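6-aminohexanoate-cyclic-dimer hydrolase (Arthrobacter sp., PDB 3A2Q) hydrolyses the cyclic dimer of 6-aminohexanoic acid, a nylon-6 by-product, to the linear dimer, and is inactive on linear oligomers and other cyclic amides tested. Local coordinates at residues D382-P387 / V426-S431; I177-C182 / A435-I440; L399-G404 / A413-S418; N125-E130 / Q420-T425. The protein carries 1 engineered substitution. All coordinates share one frame; numbering follows the deposited sequence.

Contact 1 of 4, residues D382-P387 / V426-S431; sequences DLLILP and VPFNVS
F428 points the outer end of its phenyl ring at L384 and L386, two leucines that strand 383-387 sends from the same side toward helix 427-431. The outermost ring atom makes the nearer approach: F428 CZ lies 3.8 Å from L384 CD2, and the two side chains cross at about a right angle. L386 takes the neighbouring corner, its CD1 near the plane of the ring and 4.3 Å from F428 CE2, an edge-on approach. The backbones stay well apart, with L384 CA and F428 CA at 11.1 Å, so the side chains alone span the gap. The reach of F428 comes from a ring carbon CG set anti to its carbonyl carbon (chi1 -51°), while L384 extends with CG anti to its own backbone N (chi1 176°). One face of the ring carries P427 CB, 4.2 Å above the plane and over its centre. Around the ring, W377 of helix 356-378 touches both L384 and F428, and V454 of strand 448-455 also meets F428. Beyond the ring, the next residue of the helix, N429, turns to polar work and gives its ND2 to D170 OD1 and A209 O. Across the two segments no hydrogen bond forms; methyl groups and ring carbon meet in a buried interior, and the cohesion is dispersive and hydrophobic, resting on shape rather than on any directional bond.

Contact 2 of 4, residues I177-C182 / A435-I440; sequences IPASVC and AISLPI
S437 meets S180 and A179 at a point where helix 176-182 lies close on strand 435-442, with S180 CA and S437 CA only 6.1 Å apart. The hydroxyl of S437 is set against the carbon side of the other serine: S437 OG lies 3.7 Å from S180 CB. A179 adds its methyl, with A179 CB 4.3 Å from S437 CB. Residues this small let the helix approach the strand closely. Each serine hydroxyl is held elsewhere. S437 OG, swung anti to its backbone N (chi1 -179°), is hydrogen-bonded to T388 OG1 and also to a water at 2.9 Å from S437 OG; that water gives a weak, long bond of 3.4 Å to A179 O, at best a loose bridge between strand and helix. S180 OG accepts from G450 N of strand 448-455, tying the helix to a second strand. Further out, the backbone of S437 pairs with G186 and that of L438 with V451, placing the strand between its antiparallel neighbours 185-188 and 448-455. L438 points away from helix 176-182, and it packs with I436 on helix 460-473. Past them P439 centres an inverse gamma turn, closed by a weak I440 N to L438 O bond. Helices thus cover both sides of this strand, as expected of the alpha/beta core of the amidase family; helix 176-182 itself begins just after A174, an engineered alanine at the position of the acyl-ester nucleophile by similarity.

Contact 3 of 4, residues L399-G404 / A413-S418; sequences LMLAKG and AFISGS
The flat group here is the peptide that joins G417 to S418, and L399 covers one of its faces: L399 CD2 stands almost straight above the carbonyl carbon, 3.6 Å from G417 C and 3.7 Å from G417 O. The carbonyl oxygen is held by another residue, R391, whose NH1 is hydrogen-bonded to it. The other branch of the leucine goes to the side chain that follows; the hydroxyl oxygen faces the forked end of the leucine, S418 OG lying 3.7 Å from L399 CD1 and 3.8 Å from L399 CD2. L399 reaches this place with CG anti to its carbonyl carbon (chi1 -61°), and it also touches M421 one turn on in helix 416-422. Glycine suits the position under the methyl, because a beta carbon on G417 would come only 3.2 Å from L399 CD2. Replacing L399, an alanine here would probably uncover the G417 peptide face and leave the S418 hydroxyl without the two methyls packed against it on one side. Farther along, L401 and I415 meet tip to tip, L401 CD1 at 3.6 Å from I415 CD1, in a less buried spot; I415 extends a CG1 placed between its backbone N and carbonyl carbon (chi1 62°). Within 413-418, S418 N bonds to I415 O at 2.9 Å, and F414, a residue of the ligand pocket, faces elsewhere and touches L309, S313 and L422. No hydrogen bond links the two segments; branched methyls hold the loop to helix 416-422 by van der Waals packing, apolar on both sides only at L401 and I415.

Contact 4 of 4, residues N125-E130 / Q420-T425; sequences NQVTTE and QMLAFT. With ACA (6-aminohexanoic acid), chain B; ACA (6-aminohexanoic acid), chain C.
Beside the substrate pocket, V127, on the loop carrying N125, packs against M421 and L422 of helix 416-422. The two methyls of V127 divide the work: V127 CG1 lies 3.6 Å from L422 CD2, the side chains crossing at about a right angle, while V127 CG2 rests 4.0 Å from M421 CB. With CG1 anti to its carbonyl carbon (chi1 -79°), the valine also brings V127 CG1 to 4.1 Å from C3 of the chain C ligand. A smaller alanine in place of V127 would probably open a gap beside L422 and remove the methyl that approaches the ligand. N125 supplies the polar grip: N125 ND2 donates to O of the chain B ligand at 2.7 Å, with an N-H...O angle of 148°, and is hydrogen-bonded to Q411 OE1 as well. Downstream, T128 OG1 donates to E130 OE2 at 2.6 Å, meeting the carboxylate on its anti side and 29° out of plane, while E130 OE1 is bonded to G397 N. The two ligand units close into the cyclic dimer through two amides, C of chain B to N of chain C and C of chain C to N of chain B, each 1.3 Å. Further bonds to the ligand come from S150 OG, G124 O, A171 N and A172 N; adjacent backbone amides beside S150 and the engineered A174 are consistent with the oxyanion hole of the amidase family.

How the contacts relate
From the N terminus, the pocket loop 125-130 opens contact 4, closed only at 420-425, and helix 176-182 opens contact 2, closed by strand 435-442; the two cross. Strand 383-387 then starts contact 1, which ends on helix 427-431, so it falls wholly within contact 2 but crosses contact 4. Contact 3 is the shortest closure, from 399-404 to 413-418, and sits within all the others. Contacts 3 and 4 share helix 416-422 and touch through S418 and V127; I177 joins contact 2 to contact 4, and F424 packs on L386 and P387 of contact 1. Together they tie the central sheet and its helices to the substrate pocket.

Contact 1 of 4, residues D382-P387 / V426-S431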
loop_
_atom_site.group_PDB
_atom_site.type_symbol
_atom_site.label_atom_id
_atom_site.label_comp_id
_atom_site.label_asym_id
_atom_site.label_seq_id
_atom_site.Cartn_x
_atom_site.Cartn_y
_atom_site.Cartn_z
ATOM N N ASP A 382 -10.676 13.983 15.838
ATOM C CA ASP A 382 -10.950 12.592 15.491
ATOM C C ASP A 382 -10.335 12.156 14.166
ATOM O O ASP A 382 -9.778 11.062 14.063
ATOM C CB ASP A 382 -12.459 12.357 15.399
ATOM C CG ASP A 382 -13.159 12.531 16.724
ATOM O OD1 ASP A 382 -12.872 11.740 17.647
ATOM O OD2 ASP A 382 -13.993 13.458 16.835
ATOM N N LEU A 383 -10.445 13.014 13.157
ATOM C CA LEU A 383 -9.948 12.685 11.820
ATOM C C LEU A 383 -9.287 13.843 11.098
ATOM O O LEU A 383 -9.650 15.008 11.289
ATOM C CB LEU A 383 -11.100 12.212 10.935
ATOM C CG LEU A 383 -11.949 10.993 11.299
ATOM C CD1 LEU A 383 -13.159 10.933 10.373
ATOM C CD2 LEU A 383 -11.128 9.736 11.173
ATOM N N LEU A 384 -8.324 13.501 10.246
ATOM C CA LEU A 384 -7.634 14.482 9.421
ATOM C C LEU A 384 -7.951 14.069 7.989
ATOM O O LEU A 384 -7.869 12.888 7.653
ATOM C CB LEU A 384 -6.113 14.426 9.631
ATOM C CG LEU A 384 -5.317 15.364 8.710
ATOM C CD1 LEU A 384 -5.540 16.809 9.136
ATOM C CD2 LEU A 384 -3.828 15.033 8.765
ATOM N N ILE A 385 -8.353 15.036 7.170
ATOM C CA ILE A 385 -8.654 14.798 5.766
ATOM C C ILE A 385 -7.600 15.571 4.981
ATOM O O ILE A 385 -7.387 16.760 5.222
ATOM C CB ILE A 385 -10.041 15.361 5.352
ATOM C CG1 ILE A 385 -11.112 14.945 6.358
ATOM C CG2 ILE A 385 -10.407 14.860 3.958
ATOM C CD1 ILE A 385 -11.261 13.459 6.520
ATOM N N LEU A 386 -6.930 14.897 4.054
ATOM C CA LEU A 386 -5.921 15.554 3.239
ATOM C C LEU A 386 -5.700 14.737 1.975
ATOM O O LEU A 386 -6.050 13.559 1.924
ATOM C CB LEU A 386 -4.602 15.684 4.011
ATOM C CG LEU A 386 -3.785 14.415 4.290
ATOM C CD1 LEU A 386 -2.431 14.815 4.857
ATOM C CD2 LEU A 386 -4.521 13.499 5.259
ATOM N N PRO A 387 -5.141 15.362 0.922
ATOM C CA PRO A 387 -4.901 14.616 -0.320
ATOM C C PRO A 387 -3.945 13.464 -0.030
ATOM O O PRO A 387 -3.103 13.578 0.855
ATOM C CB PRO A 387 -4.264 15.664 -1.240
ATOM C CG PRO A 387 -4.782 16.968 -0.703
ATOM C CD PRO A 387 -4.752 16.775 0.788
ATOM N N VAL A 426 3.945 9.602 4.355
ATOM C CA VAL A 426 4.998 9.155 5.262
ATOM C C VAL A 426 4.862 9.550 6.743
ATOM O O VAL A 426 5.279 8.794 7.622
ATOM C CB VAL A 426 6.400 9.570 4.722
ATOM C CG1 VAL A 426 6.629 11.048 4.902
ATOM C CG2 VAL A 426 7.479 8.762 5.412
ATOM N N PRO A 427 4.265 10.718 7.049
ATOM C CA PRO A 427 4.156 11.051 8.473
ATOM C C PRO A 427 3.395 9.996 9.279
ATOM O O PRO A 427 3.667 9.789 10.458
ATOM C CB PRO A 427 3.418 12.391 8.466
ATOM C CG PRO A 427 3.737 12.970 7.134
ATOM C CD PRO A 427 3.665 11.776 6.218
ATOM N N PHE A 428 2.444 9.324 8.637
ATOM C CA PHE A 428 1.637 8.332 9.330
ATOM C C PHE A 428 2.261 6.952 9.421
ATOM O O PHE A 428 1.774 6.094 10.157
ATOM C CB PHE A 428 0.246 8.337 8.702
ATOM C CG PHE A 428 -0.328 9.718 8.634
ATOM C CD1 PHE A 428 -0.626 10.405 9.814
ATOM C CD2 PHE A 428 -0.382 10.408 7.428
ATOM C CE1 PHE A 428 -0.954 11.758 9.794
ATOM C CE2 PHE A 428 -0.708 11.765 7.398
ATOM C CZ PHE A 428 -0.993 12.442 8.585
ATOM N N ASN A 429 3.343 6.735 8.676
ATOM C CA ASN A 429 4.071 5.479 8.790
ATOM C C ASN A 429 4.861 5.672 10.077
ATOM O O ASN A 429 5.073 4.735 10.836
ATOM C CB ASN A 429 5.074 5.281 7.648
ATOM C CG ASN A 429 4.408 4.940 6.350
ATOM O OD1 ASN A 429 4.105 5.819 5.548
ATOM N ND2 ASN A 429 4.156 3.652 6.137
ATOM N N VAL A 430 5.302 6.905 10.317
ATOM C CA VAL A 430 6.062 7.187 11.531
ATOM C C VAL A 430 5.179 7.149 12.775
ATOM O O VAL A 430 5.579 6.597 13.792
ATOM C CB VAL A 430 6.779 8.549 11.454
ATOM C CG1 VAL A 430 7.453 8.860 12.787
ATOM C CG2 VAL A 430 7.819 8.512 10.343
ATOM N N SER A 431 3.977 7.720 12.701
ATOM C CA SER A 431 3.087 7.715 13.861
ATOM C C SER A 431 2.397 6.367 14.044
ATOM O O SER A 431 1.995 6.021 15.154
ATOM C CB SER A 431 2.020 8.810 13.737
ATOM O OG SER A 431 1.079 8.475 12.738
#

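Contact 2 of 4, residues I177-C182 / A435-I440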
loop_
_atom_site.group_PDB
_atom_site.type_symbol
_atom_site.label_atom_id
_atom_site.label_comp_id
_atom_site.label_asym_id
_atom_site.label_seq_id
_atom_site.Cartn_x
_atom_site.Cartn_y
_atom_site.Cartn_z
ATOM N N ILE A 177 -0.251 5.330 -1.838
ATOM C CA ILE A 177 0.144 6.025 -3.065
ATOM C C ILE A 177 -0.377 5.306 -4.314
ATOM O O ILE A 177 -1.048 5.916 -5.147
ATOM C CB ILE A 177 1.689 6.212 -3.119
ATOM C CG1 ILE A 177 2.112 7.163 -1.994
ATOM C CG2 ILE A 177 2.108 6.798 -4.466
ATOM C CD1 ILE A 177 3.601 7.248 -1.736
ATOM N N PRO A 178 -0.080 4.002 -4.467
ATOM C CA PRO A 178 -0.578 3.294 -5.650
ATOM C C PRO A 178 -2.105 3.322 -5.723
ATOM O O PRO A 178 -2.675 3.330 -6.809
ATOM C CB PRO A 178 -0.036 1.877 -5.470
ATOM C CG PRO A 178 1.204 2.083 -4.651
ATOM C CD PRO A 178 0.795 3.134 -3.661
ATOM N N ALA A 179 -2.765 3.321 -4.564
ATOM C CA ALA A 179 -4.225 3.360 -4.527
ATOM C C ALA A 179 -4.707 4.703 -5.066
ATOM O O ALA A 179 -5.626 4.758 -5.874
ATOM C CB ALA A 179 -4.736 3.159 -3.087
ATOM N N SER A 180 -4.082 5.784 -4.611
ATOM C CA SER A 180 -4.450 7.123 -5.066
ATOM C C SER A 180 -4.254 7.242 -6.582
ATOM O O SER A 180 -5.146 7.675 -7.317
ATOM C CB SER A 180 -3.580 8.169 -4.357
ATOM O OG SER A 180 -3.835 9.480 -4.849
ATOM N N VAL A 181 -3.071 6.841 -7.033
ATOM C CA VAL A 181 -2.702 6.910 -8.445
ATOM C C VAL A 181 -3.517 6.000 -9.362
ATOM O O VAL A 181 -3.742 6.339 -10.527
ATOM C CB VAL A 181 -1.196 6.582 -8.608
ATOM C CG1 VAL A 181 -0.827 6.431 -10.090
ATOM C CG2 VAL A 181 -0.371 7.664 -7.947
ATOM N N CYS A 182 -3.971 4.861 -8.838
ATOM C CA CYS A 182 -4.737 3.904 -9.632
ATOM C C CYS A 182 -6.245 3.894 -9.404
ATOM O O CYS A 182 -6.952 3.064 -9.970
ATOM C CB CYS A 182 -4.184 2.494 -9.426
ATOM S SG CYS A 182 -2.485 2.314 -10.018
ATOM N N ALA A 435 -4.517 4.888 8.136
ATOM C CA ALA A 435 -4.764 5.900 7.114
ATOM C C ALA A 435 -5.227 5.223 5.844
ATOM O O ALA A 435 -4.602 4.271 5.372
ATOM C CB ALA A 435 -3.487 6.699 6.846
ATOM N N ILE A 436 -6.315 5.724 5.278
ATOM C CA ILE A 436 -6.867 5.121 4.079
ATOM C C ILE A 436 -6.984 6.121 2.936
ATOM O O ILE A 436 -7.259 7.304 3.154
ATOM C CB ILE A 436 -8.266 4.514 4.393
ATOM C CG1 ILE A 436 -8.748 3.628 3.245
ATOM C CG2 ILE A 436 -9.271 5.636 4.653
ATOM C CD1 ILE A 436 -9.963 2.798 3.611
ATOM N N SER A 437 -6.734 5.650 1.718
ATOM C CA SER A 437 -6.869 6.503 0.540
ATOM C C SER A 437 -8.133 6.040 -0.179
ATOM O O SER A 437 -8.275 4.853 -0.467
ATOM C CB SER A 437 -5.671 6.345 -0.398
ATOM O OG SER A 437 -5.811 7.201 -1.520
ATOM N N LEU A 438 -9.044 6.974 -0.448
ATOM C CA LEU A 438 -10.297 6.678 -1.139
ATOM C C LEU A 438 -10.237 7.332 -2.516
ATOM O O LEU A 438 -9.835 8.487 -2.634
ATOM C CB LEU A 438 -11.482 7.246 -0.349
ATOM C CG LEU A 438 -11.615 6.749 1.095
ATOM C CD1 LEU A 438 -12.818 7.423 1.763
ATOM C CD2 LEU A 438 -11.774 5.240 1.102
ATOM N N PRO A 439 -10.650 6.605 -3.571
ATOM C CA PRO A 439 -10.631 7.122 -4.950
ATOM C C PRO A 439 -11.779 8.083 -5.257
ATOM O O PRO A 439 -12.622 7.818 -6.120
ATOM C CB PRO A 439 -10.698 5.851 -5.785
ATOM C CG PRO A 439 -11.566 4.965 -4.950
ATOM C CD PRO A 439 -11.058 5.189 -3.543
ATOM N N ILE A 440 -11.785 9.211 -4.556
ATOM C CA ILE A 440 -12.832 10.217 -4.692
ATOM C C ILE A 440 -12.641 11.248 -5.800
ATOM O O ILE A 440 -13.618 11.781 -6.328
ATOM C CB ILE A 440 -13.017 10.962 -3.346
ATOM C CG1 ILE A 440 -13.548 9.990 -2.292
ATOM C CG2 ILE A 440 -13.951 12.150 -3.512
ATOM C CD1 ILE A 440 -13.598 10.588 -0.887
HETATM O O HOH W 1 -7.604 6.282 -3.599
#

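Contact 3 of 4, residues L399-G404 / A413-S418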
loop_
_atom_site.group_PDB
_atom_site.type_symbol
_atom_site.label_atom_id
_atom_site.label_comp_id
_atom_site.label_asym_id
_atom_site.label_seq_id
_atom_site.Cartn_x
_atom_site.Cartn_y
_atom_site.Cartn_z
ATOM N N LEU A 399 10.410 9.317 -12.624
ATOM C CA LEU A 399 11.022 9.180 -11.304
ATOM C C LEU A 399 12.275 8.301 -11.208
ATOM O O LEU A 399 12.938 8.278 -10.168
ATOM C CB LEU A 399 9.972 8.706 -10.288
ATOM C CG LEU A 399 8.764 9.635 -10.083
ATOM C CD1 LEU A 399 7.965 9.187 -8.854
ATOM C CD2 LEU A 399 9.235 11.067 -9.895
ATOM N N MET A 400 12.604 7.584 -12.278
ATOM C CA MET A 400 13.796 6.738 -12.271
ATOM C C MET A 400 15.000 7.574 -12.698
ATOM O O MET A 400 15.066 8.060 -13.825
ATOM C CB MET A 400 13.620 5.544 -13.210
ATOM C CG MET A 400 12.555 4.552 -12.757
ATOM S SD MET A 400 12.855 3.887 -11.098
ATOM C CE MET A 400 14.028 2.565 -11.456
ATOM N N LEU A 401 15.944 7.744 -11.779
ATOM C CA LEU A 401 17.140 8.542 -12.031
ATOM C C LEU A 401 18.264 7.763 -12.708
ATOM O O LEU A 401 18.544 6.617 -12.356
ATOM C CB LEU A 401 17.647 9.123 -10.711
ATOM C CG LEU A 401 16.617 9.919 -9.907
ATOM C CD1 LEU A 401 17.163 10.206 -8.525
ATOM C CD2 LEU A 401 16.270 11.204 -10.637
ATOM N N ALA A 402 18.913 8.401 -13.676
ATOM C CA ALA A 402 20.010 7.780 -14.408
ATOM C C ALA A 402 21.187 7.503 -13.489
ATOM O O ALA A 402 21.562 8.347 -12.683
ATOM C CB ALA A 402 20.452 8.684 -15.550
ATOM N N LYS A 403 21.764 6.317 -13.619
ATOM C CA LYS A 403 22.907 5.919 -12.809
ATOM C C LYS A 403 23.926 7.044 -12.635
ATOM O O LYS A 403 24.680 7.063 -11.660
ATOM C CB LYS A 403 23.559 4.678 -13.436
ATOM C CG LYS A 403 25.065 4.595 -13.338
ATOM C CD LYS A 403 25.698 5.396 -14.454
ATOM C CE LYS A 403 27.206 5.295 -14.430
ATOM N NZ LYS A 403 27.774 6.003 -15.615
ATOM N N GLY A 404 23.947 7.987 -13.570
ATOM C CA GLY A 404 24.904 9.071 -13.460
ATOM C C GLY A 404 24.503 10.080 -12.407
ATOM O O GLY A 404 25.345 10.677 -11.728
ATOM N N ALA A 413 13.918 8.311 -3.353
ATOM C CA ALA A 413 12.478 8.500 -3.220
ATOM C C ALA A 413 12.142 9.711 -2.356
ATOM O O ALA A 413 10.995 10.155 -2.322
ATOM C CB ALA A 413 11.839 7.245 -2.630
ATOM N N PHE A 414 13.139 10.246 -1.661
ATOM C CA PHE A 414 12.924 11.401 -0.797
ATOM C C PHE A 414 13.348 12.723 -1.426
ATOM O O PHE A 414 13.485 13.721 -0.726
ATOM C CB PHE A 414 13.665 11.227 0.534
ATOM C CG PHE A 414 13.190 10.055 1.356
ATOM C CD1 PHE A 414 11.966 9.448 1.096
ATOM C CD2 PHE A 414 13.956 9.581 2.417
ATOM C CE1 PHE A 414 11.512 8.390 1.879
ATOM C CE2 PHE A 414 13.506 8.518 3.209
ATOM C CZ PHE A 414 12.282 7.925 2.937
ATOM N N ILE A 415 13.556 12.740 -2.739
ATOM C CA ILE A 415 13.960 13.973 -3.406
ATOM C C ILE A 415 12.958 14.448 -4.452
ATOM O O ILE A 415 12.229 13.650 -5.040
ATOM C CB ILE A 415 15.344 13.826 -4.087
ATOM C CG1 ILE A 415 15.283 12.747 -5.168
ATOM C CG2 ILE A 415 16.400 13.487 -3.043
ATOM C CD1 ILE A 415 16.580 12.560 -5.923
ATOM N N SER A 416 12.938 15.765 -4.654
ATOM C CA SER A 416 12.076 16.454 -5.615
ATOM C C SER A 416 10.788 15.765 -6.077
ATOM O O SER A 416 9.785 15.736 -5.354
ATOM C CB SER A 416 12.901 16.840 -6.848
ATOM O OG SER A 416 13.437 15.690 -7.487
ATOM N N GLY A 417 10.829 15.234 -7.299
ATOM C CA GLY A 417 9.681 14.577 -7.901
ATOM C C GLY A 417 9.075 13.413 -7.142
ATOM O O GLY A 417 7.866 13.204 -7.207
ATOM N N SER A 418 9.905 12.645 -6.443
ATOM C CA SER A 418 9.412 11.515 -5.668
ATOM C C SER A 418 8.903 12.003 -4.319
ATOM O O SER A 418 7.919 11.484 -3.794
ATOM C CB SER A 418 10.520 10.474 -5.446
ATOM O OG SER A 418 10.855 9.800 -6.646
#

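Contact 4 of 4, residues N125-E130 / Q420-T425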
loop_
_atom_site.group_PDB
_atom_site.type_symbol
_atom_site.label_atom_id
_atom_site.label_comp_id
_atom_site.label_asym_id
_atom_site.label_seq_id
_atom_site.Cartn_x
_atom_site.Cartn_y
_atom_site.Cartn_z
ATOM N N ASN A 125 12.084 0.085 -2.964
ATOM C CA ASN A 125 12.816 1.323 -2.759
ATOM C C ASN A 125 12.438 2.536 -3.616
ATOM O O ASN A 125 13.250 3.443 -3.782
ATOM C CB ASN A 125 14.317 1.054 -2.907
ATOM C CG ASN A 125 15.163 2.060 -2.154
ATOM O OD1 ASN A 125 16.186 2.528 -2.656
ATOM N ND2 ASN A 125 14.746 2.392 -0.937
ATOM N N GLN A 126 11.221 2.571 -4.150
ATOM C CA GLN A 126 10.795 3.716 -4.965
ATOM C C GLN A 126 9.296 3.937 -4.831
ATOM O O GLN A 126 8.580 3.051 -4.369
ATOM C CB GLN A 126 11.109 3.482 -6.452
ATOM C CG GLN A 126 12.585 3.309 -6.827
ATOM C CD GLN A 126 13.431 4.543 -6.550
ATOM O OE1 GLN A 126 12.942 5.670 -6.588
ATOM N NE2 GLN A 126 14.717 4.330 -6.287
ATOM N N VAL A 127 8.823 5.120 -5.229
ATOM C CA VAL A 127 7.393 5.410 -5.193
ATOM C C VAL A 127 6.785 5.338 -6.598
ATOM O O VAL A 127 5.766 5.959 -6.906
ATOM C CB VAL A 127 7.069 6.774 -4.532
ATOM C CG1 VAL A 127 7.132 6.629 -3.019
ATOM C CG2 VAL A 127 8.028 7.849 -5.013
ATOM N N THR A 128 7.457 4.583 -7.457
ATOM C CA THR A 128 6.966 4.303 -8.795
ATOM C C THR A 128 7.340 2.835 -8.937
ATOM O O THR A 128 8.171 2.343 -8.174
ATOM C CB THR A 128 7.645 5.131 -9.899
ATOM O OG1 THR A 128 6.952 4.891 -11.131
ATOM C CG2 THR A 128 9.106 4.739 -10.070
ATOM N N THR A 129 6.737 2.135 -9.888
ATOM C CA THR A 129 7.007 0.708 -10.052
ATOM C C THR A 129 7.611 0.438 -11.421
ATOM O O THR A 129 6.922 0.000 -12.339
ATOM C CB THR A 129 5.699 -0.101 -9.872
ATOM O OG1 THR A 129 5.113 0.232 -8.607
ATOM C CG2 THR A 129 5.966 -1.595 -9.905
ATOM N N GLU A 130 8.906 0.712 -11.538
ATOM C CA GLU A 130 9.641 0.533 -12.790
ATOM C C GLU A 130 10.998 -0.122 -12.513
ATOM O O GLU A 130 12.053 0.458 -12.779
ATOM C CB GLU A 130 9.832 1.900 -13.455
ATOM C CG GLU A 130 8.511 2.592 -13.798
ATOM C CD GLU A 130 8.667 4.075 -14.071
ATOM O OE1 GLU A 130 9.568 4.448 -14.851
ATOM O OE2 GLU A 130 7.882 4.870 -13.512
ATOM N N GLN A 420 7.228 14.568 -3.536
ATOM C CA GLN A 420 5.832 14.992 -3.600
ATOM C C GLN A 420 4.818 13.850 -3.636
ATOM O O GLN A 420 3.641 14.057 -3.348
ATOM C CB GLN A 420 5.599 15.928 -4.786
ATOM C CG GLN A 420 6.198 17.310 -4.582
ATOM C CD GLN A 420 5.544 18.367 -5.466
ATOM O OE1 GLN A 420 6.178 18.929 -6.360
ATOM N NE2 GLN A 420 4.265 18.641 -5.211
ATOM N N MET A 421 5.266 12.652 -3.985
ATOM C CA MET A 421 4.367 11.507 -4.016
ATOM C C MET A 421 4.099 11.000 -2.595
ATOM O O MET A 421 2.996 10.554 -2.287
ATOM C CB MET A 421 4.978 10.362 -4.824
ATOM C CG MET A 421 5.243 10.662 -6.288
ATOM S SD MET A 421 3.746 11.001 -7.199
ATOM C CE MET A 421 3.074 9.344 -7.371
ATOM N N LEU A 422 5.108 11.080 -1.731
ATOM C CA LEU A 422 4.979 10.558 -0.369
ATOM C C LEU A 422 4.973 11.542 0.804
ATOM O O LEU A 422 4.872 11.118 1.956
ATOM C CB LEU A 422 6.074 9.503 -0.136
ATOM C CG LEU A 422 7.532 9.907 -0.405
ATOM C CD1 LEU A 422 8.006 10.899 0.646
ATOM C CD2 LEU A 422 8.432 8.667 -0.381
ATOM N N ALA A 423 5.061 12.841 0.531
ATOM C CA ALA A 423 5.094 13.828 1.613
ATOM C C ALA A 423 3.883 13.805 2.550
ATOM O O ALA A 423 4.025 14.052 3.746
ATOM C CB ALA A 423 5.284 15.232 1.039
ATOM N N PHE A 424 2.698 13.518 2.015
ATOM C CA PHE A 424 1.486 13.476 2.840
ATOM C C PHE A 424 1.143 12.077 3.377
ATOM O O PHE A 424 0.158 11.911 4.104
ATOM C CB PHE A 424 0.289 14.013 2.051
ATOM C CG PHE A 424 0.215 15.519 1.982
ATOM C CD1 PHE A 424 1.326 16.311 2.269
ATOM C CD2 PHE A 424 -0.963 16.143 1.586
ATOM C CE1 PHE A 424 1.264 17.700 2.159
ATOM C CE2 PHE A 424 -1.036 17.532 1.475
ATOM C CZ PHE A 424 0.082 18.311 1.762
ATOM N N THR A 425 1.940 11.068 3.030
ATOM C CA THR A 425 1.661 9.722 3.521
ATOM C C THR A 425 2.681 9.249 4.557
ATOM O O THR A 425 2.326 8.593 5.537
ATOM C CB THR A 425 1.618 8.681 2.371
ATOM O OG1 THR A 425 2.746 8.869 1.509
ATOM C CG2 THR A 425 0.326 8.807 1.567
HETATM C C ACA B . 12.670 1.577 1.916
HETATM O O ACA B . 13.095 1.265 0.803
HETATM C C2 ACA B . 12.391 0.509 2.953
HETATM C C3 ACA B . 11.641 -0.677 2.372
HETATM C C4 ACA B . 10.140 -0.466 2.480
HETATM C C5 ACA B . 9.413 -0.856 1.205
HETATM C C6 ACA B . 8.043 -0.193 1.130
HETATM N N ACA B . 7.986 0.846 0.104
HETATM C C ACA C . 7.575 2.090 0.326
HETATM O O ACA C . 6.895 2.402 1.308
HETATM C C2 ACA C . 7.982 3.131 -0.707
HETATM C C3 ACA C . 8.861 4.236 -0.131
HETATM C C4 ACA C . 10.340 3.846 -0.081
HETATM C C5 ACA C . 11.051 4.534 1.086
HETATM C C6 ACA C . 12.444 3.968 1.343
HETATM N N ACA C . 12.432 2.837 2.272
#